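Local structure of type III effector Xcv3220-like C-terminal domain-containing protein (Xanthomonas campestris pv. vesicatoria, 4FC9) at residues A[82-87]-A[131-136]. The protein is a type III effector (XopL) secreted into plant host cells, where its all-helical C-terminal domain, the piece described here, probably acts as an E3 ubiquitin ligase. Residues are numbered along the deposited sequence; the frame is centred on the assembly and turned at random.
Sequences RDMLAE and AHLGIV. With EDO (1,2-ethanediol), chain E.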
ATOM      1  N   ARG A  82     -11.224  -4.033  -7.610  1.00 21.96           N
ATOM      2  CA  ARG A  82     -12.283  -4.756  -6.927  1.00 23.44           C
ATOM      3  C   ARG A  82     -11.654  -5.887  -6.118  1.00 26.17           C
ATOM      4  O   ARG A  82     -12.065  -6.148  -4.990  1.00 25.30           O
ATOM      5  CB  ARG A  82     -13.334  -5.285  -7.911  1.00 24.91           C
ATOM      6  CG  ARG A  82     -14.614  -5.756  -7.225  1.00 31.62           C
ATOM      7  CD  ARG A  82     -15.747  -6.094  -8.208  1.00 39.06           C
ATOM      8  NE  ARG A  82     -16.640  -4.963  -8.476  1.00 36.50           N
ATOM      9  CZ  ARG A  82     -17.713  -4.652  -7.749  1.00 37.06           C
ATOM     10  NH1 ARG A  82     -18.038  -5.378  -6.687  1.00 39.60           N
ATOM     11  NH2 ARG A  82     -18.462  -3.609  -8.079  1.00 33.70           N
ATOM     12  N   ASP A  83     -10.637  -6.533  -6.692  1.00 26.70           N
ATOM     13  CA  ASP A  83      -9.916  -7.615  -6.014  1.00 24.60           C
ATOM     14  C   ASP A  83      -9.220  -7.134  -4.750  1.00 24.94           C
ATOM     15  O   ASP A  83      -9.359  -7.734  -3.686  1.00 27.31           O
ATOM     16  CB  ASP A  83      -8.862  -8.237  -6.933  1.00 25.81           C
ATOM     17  CG  ASP A  83      -9.466  -9.036  -8.062  1.00 33.13           C
ATOM     18  OD1 ASP A  83     -10.675  -9.342  -8.008  1.00 33.80           O
ATOM     19  OD2 ASP A  83      -8.719  -9.370  -9.005  1.00 35.19           O
HETATM   20  N   MSE A  84      -8.454  -6.061  -4.882  1.00 23.72           N
HETATM   21  CA  MSE A  84      -7.657  -5.560  -3.767  1.00 20.97           C
HETATM   22  C   MSE A  84      -8.528  -4.970  -2.675  1.00 19.71           C
HETATM   23  O   MSE A  84      -8.182  -5.036  -1.504  1.00 22.47           O
HETATM   24  CB  MSE A  84      -6.630  -4.542  -4.250  1.00 21.50           C
HETATM   25  CG  MSE A  84      -5.541  -5.160  -5.106  1.00 22.75           C
HETATM   26 SE   MSE A  84      -3.969  -4.027  -5.218  0.85 38.50          SE
HETATM   27  CE  MSE A  84      -4.795  -2.502  -6.061  1.00 17.25           C
ATOM     28  N   LEU A  85      -9.664  -4.403  -3.062  1.00 22.28           N
ATOM     29  CA  LEU A  85     -10.646  -3.945  -2.086  1.00 22.26           C
ATOM     30  C   LEU A  85     -11.044  -5.093  -1.167  1.00 24.76           C
ATOM     31  O   LEU A  85     -11.054  -4.944   0.051  1.00 28.83           O
ATOM     32  CB  LEU A  85     -11.874  -3.342  -2.781  1.00 24.24           C
ATOM     33  CG  LEU A  85     -11.760  -1.863  -3.175  1.00 22.49           C
ATOM     34  CD1 LEU A  85     -12.902  -1.432  -4.086  1.00 21.28           C
ATOM     35  CD2 LEU A  85     -11.700  -0.981  -1.932  1.00 18.82           C
ATOM     36  N   ALA A  86     -11.346  -6.246  -1.752  1.00 25.40           N
ATOM     37  CA  ALA A  86     -11.735  -7.415  -0.971  1.00 26.78           C
ATOM     38  C   ALA A  86     -10.604  -7.915  -0.080  1.00 26.03           C
ATOM     39  O   ALA A  86     -10.833  -8.244   1.084  1.00 27.22           O
ATOM     40  CB  ALA A  86     -12.229  -8.527  -1.882  1.00 26.17           C
ATOM     41  N   GLU A  87      -9.393  -7.972  -0.632  1.00 25.68           N
ATOM     42  CA  GLU A  87      -8.214  -8.381   0.130  1.00 24.89           C
ATOM     43  C   GLU A  87      -7.996  -7.489   1.349  1.00 23.00           C
ATOM     44  O   GLU A  87      -7.611  -7.962   2.414  1.00 25.60           O
ATOM     45  CB  GLU A  87      -6.960  -8.359  -0.749  1.00 22.95           C
ATOM     46  CG  GLU A  87      -6.894  -9.460  -1.781  1.00 28.67           C
ATOM     47  CD  GLU A  87      -5.685  -9.333  -2.683  1.00 33.45           C
ATOM     48  OE1 GLU A  87      -4.792  -8.522  -2.375  1.00 36.12           O
ATOM     49  OE2 GLU A  87      -5.629 -10.038  -3.707  1.00 36.91           O
ATOM     50  N   ALA A 131      -1.198   1.618   4.785  1.00 21.70           N
ATOM     51  CA  ALA A 131      -0.798   1.503   3.383  1.00 20.10           C
ATOM     52  C   ALA A 131      -1.639   0.466   2.646  1.00 22.72           C
ATOM     53  O   ALA A 131      -1.102  -0.445   2.018  1.00 23.06           O
ATOM     54  CB  ALA A 131       0.675   1.158   3.278  1.00 18.47           C
ATOM     55  N   HIS A 132      -2.959   0.605   2.731  1.00 23.87           N
ATOM     56  CA  HIS A 132      -3.873  -0.299   2.035  1.00 21.51           C
ATOM     57  C   HIS A 132      -5.270   0.302   1.882  1.00 18.12           C
ATOM     58  O   HIS A 132      -5.551   1.388   2.390  1.00 18.98           O
ATOM     59  CB  HIS A 132      -3.921  -1.673   2.713  1.00 17.07           C
ATOM     60  CG  HIS A 132      -4.484  -1.654   4.099  1.00 18.53           C
ATOM     61  ND1 HIS A 132      -5.838  -1.651   4.351  1.00 23.35           N
ATOM     62  CD2 HIS A 132      -3.878  -1.651   5.311  1.00 22.41           C
ATOM     63  CE1 HIS A 132      -6.043  -1.643   5.657  1.00 23.83           C
ATOM     64  NE2 HIS A 132      -4.868  -1.642   6.261  1.00 20.51           N
ATOM     65  N   LEU A 133      -6.138  -0.410   1.169  1.00 20.67           N
ATOM     66  CA  LEU A 133      -7.436   0.122   0.761  1.00 21.35           C
ATOM     67  C   LEU A 133      -8.554  -0.194   1.740  1.00 17.47           C
ATOM     68  O   LEU A 133      -9.719   0.055   1.452  1.00 22.79           O
ATOM     69  CB  LEU A 133      -7.812  -0.401  -0.630  1.00 19.95           C
ATOM     70  CG  LEU A 133      -6.979   0.083  -1.818  1.00 19.40           C
ATOM     71  CD1 LEU A 133      -7.271  -0.763  -3.032  1.00 15.53           C
ATOM     72  CD2 LEU A 133      -7.264   1.547  -2.102  1.00 18.49           C
ATOM     73  N   GLY A 134      -8.204  -0.730   2.899  1.00 20.88           N
ATOM     74  CA  GLY A 134      -9.207  -1.154   3.861  1.00 21.72           C
ATOM     75  C   GLY A 134      -9.282  -0.298   5.108  1.00 22.42           C
ATOM     76  O   GLY A 134      -9.879  -0.700   6.106  1.00 27.12           O
ATOM     77  N   ILE A 135      -8.685   0.887   5.051  1.00 20.56           N
ATOM     78  CA  ILE A 135      -8.665   1.784   6.196  1.00 20.93           C
ATOM     79  C   ILE A 135     -10.015   2.462   6.409  1.00 23.41           C
ATOM     80  O   ILE A 135     -10.813   2.595   5.481  1.00 26.08           O
ATOM     81  CB  ILE A 135      -7.566   2.849   6.051  1.00 21.08           C
ATOM     82  CG1 ILE A 135      -7.831   3.726   4.825  1.00 21.84           C
ATOM     83  CG2 ILE A 135      -6.192   2.182   5.956  1.00 20.79           C
ATOM     84  CD1 ILE A 135      -6.863   4.880   4.687  1.00 22.69           C
ATOM     85  N   VAL A 136     -10.270   2.886   7.641  1.00 25.35           N
ATOM     86  CA  VAL A 136     -11.557   3.472   7.984  1.00 28.08           C
ATOM     87  C   VAL A 136     -11.440   4.937   8.396  1.00 28.25           C
ATOM     88  O   VAL A 136     -10.378   5.387   8.830  1.00 30.80           O
ATOM     89  CB  VAL A 136     -12.273   2.655   9.088  1.00 30.72           C
ATOM     90  CG1 VAL A 136     -12.660   1.282   8.555  1.00 28.25           C
ATOM     91  CG2 VAL A 136     -11.391   2.527  10.322  1.00 23.86           C
TER
HETATM   92  C1  EDO E 702     -13.281  -8.383 -10.098  1.00 40.13           C
HETATM   93  O1  EDO E 702     -12.290  -9.406 -10.238  1.00 41.12           O
HETATM   94  C2  EDO E 702     -13.959  -8.146 -11.442  1.00 39.36           C
HETATM   95  O2  EDO E 702     -14.917  -7.089 -11.311  1.00 39.15           O
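Helix-to-loop packing in the all-helical C-terminal domain of XopL: Leu133, in the loop between helices 112-129 and 152-171, reaches Met84 (selenomethionine) and Leu85 on helix 79-88. All three residues are buried, and no hydrogen bond joins the two segments; van der Waals contact, nearly all apolar, accounts for the 153 Å² they bury. The nearest CA atoms are those of Leu85 and Leu133, 5.9 Å apart. Leu133 points its CB at the helix and extends CD1 to Met84, where it meets CB at 4.0 Å, close to the helix backbone. Met84 bends at its last torsion (chi3 -62°), which turns CE back so that it lies 4.3 Å from the same Leu133 CD1. Leu85 lies across Leu133 at about a right angle and touches nearer the loop backbone: its CD2 is 4.1 Å from Leu133 CB, and the Leu133 carbonyl O is just as near. The loop leucine is thus met by one helix residue at a branch end and by the next at its base. Helix 152-171 adds Arg165 against Met84 and Lys157 against Leu133; Phe56 and Leu182 also pack on Met84. Beside the contact the loop is tied to itself: Gly134 N donates to His132 ND1 at 2.9 Å, on a bent line (147°) tilted 18° out of the imidazole plane. Ile135 CG2 sits 3.8 Å above one face of that ring, off toward the rim, while Gly134 CA lies in plane at its edge and Phe93 makes an edge-to-face contact with it. On the exposed side of the helix, a 1,2-ethanediol probably left by crystallisation runs alongside Arg82, its O2 3.4 Å from Arg82 CD, and gives its O1 hydroxyl to Asp83 OD1 in a 2.8 Å hydrogen bond.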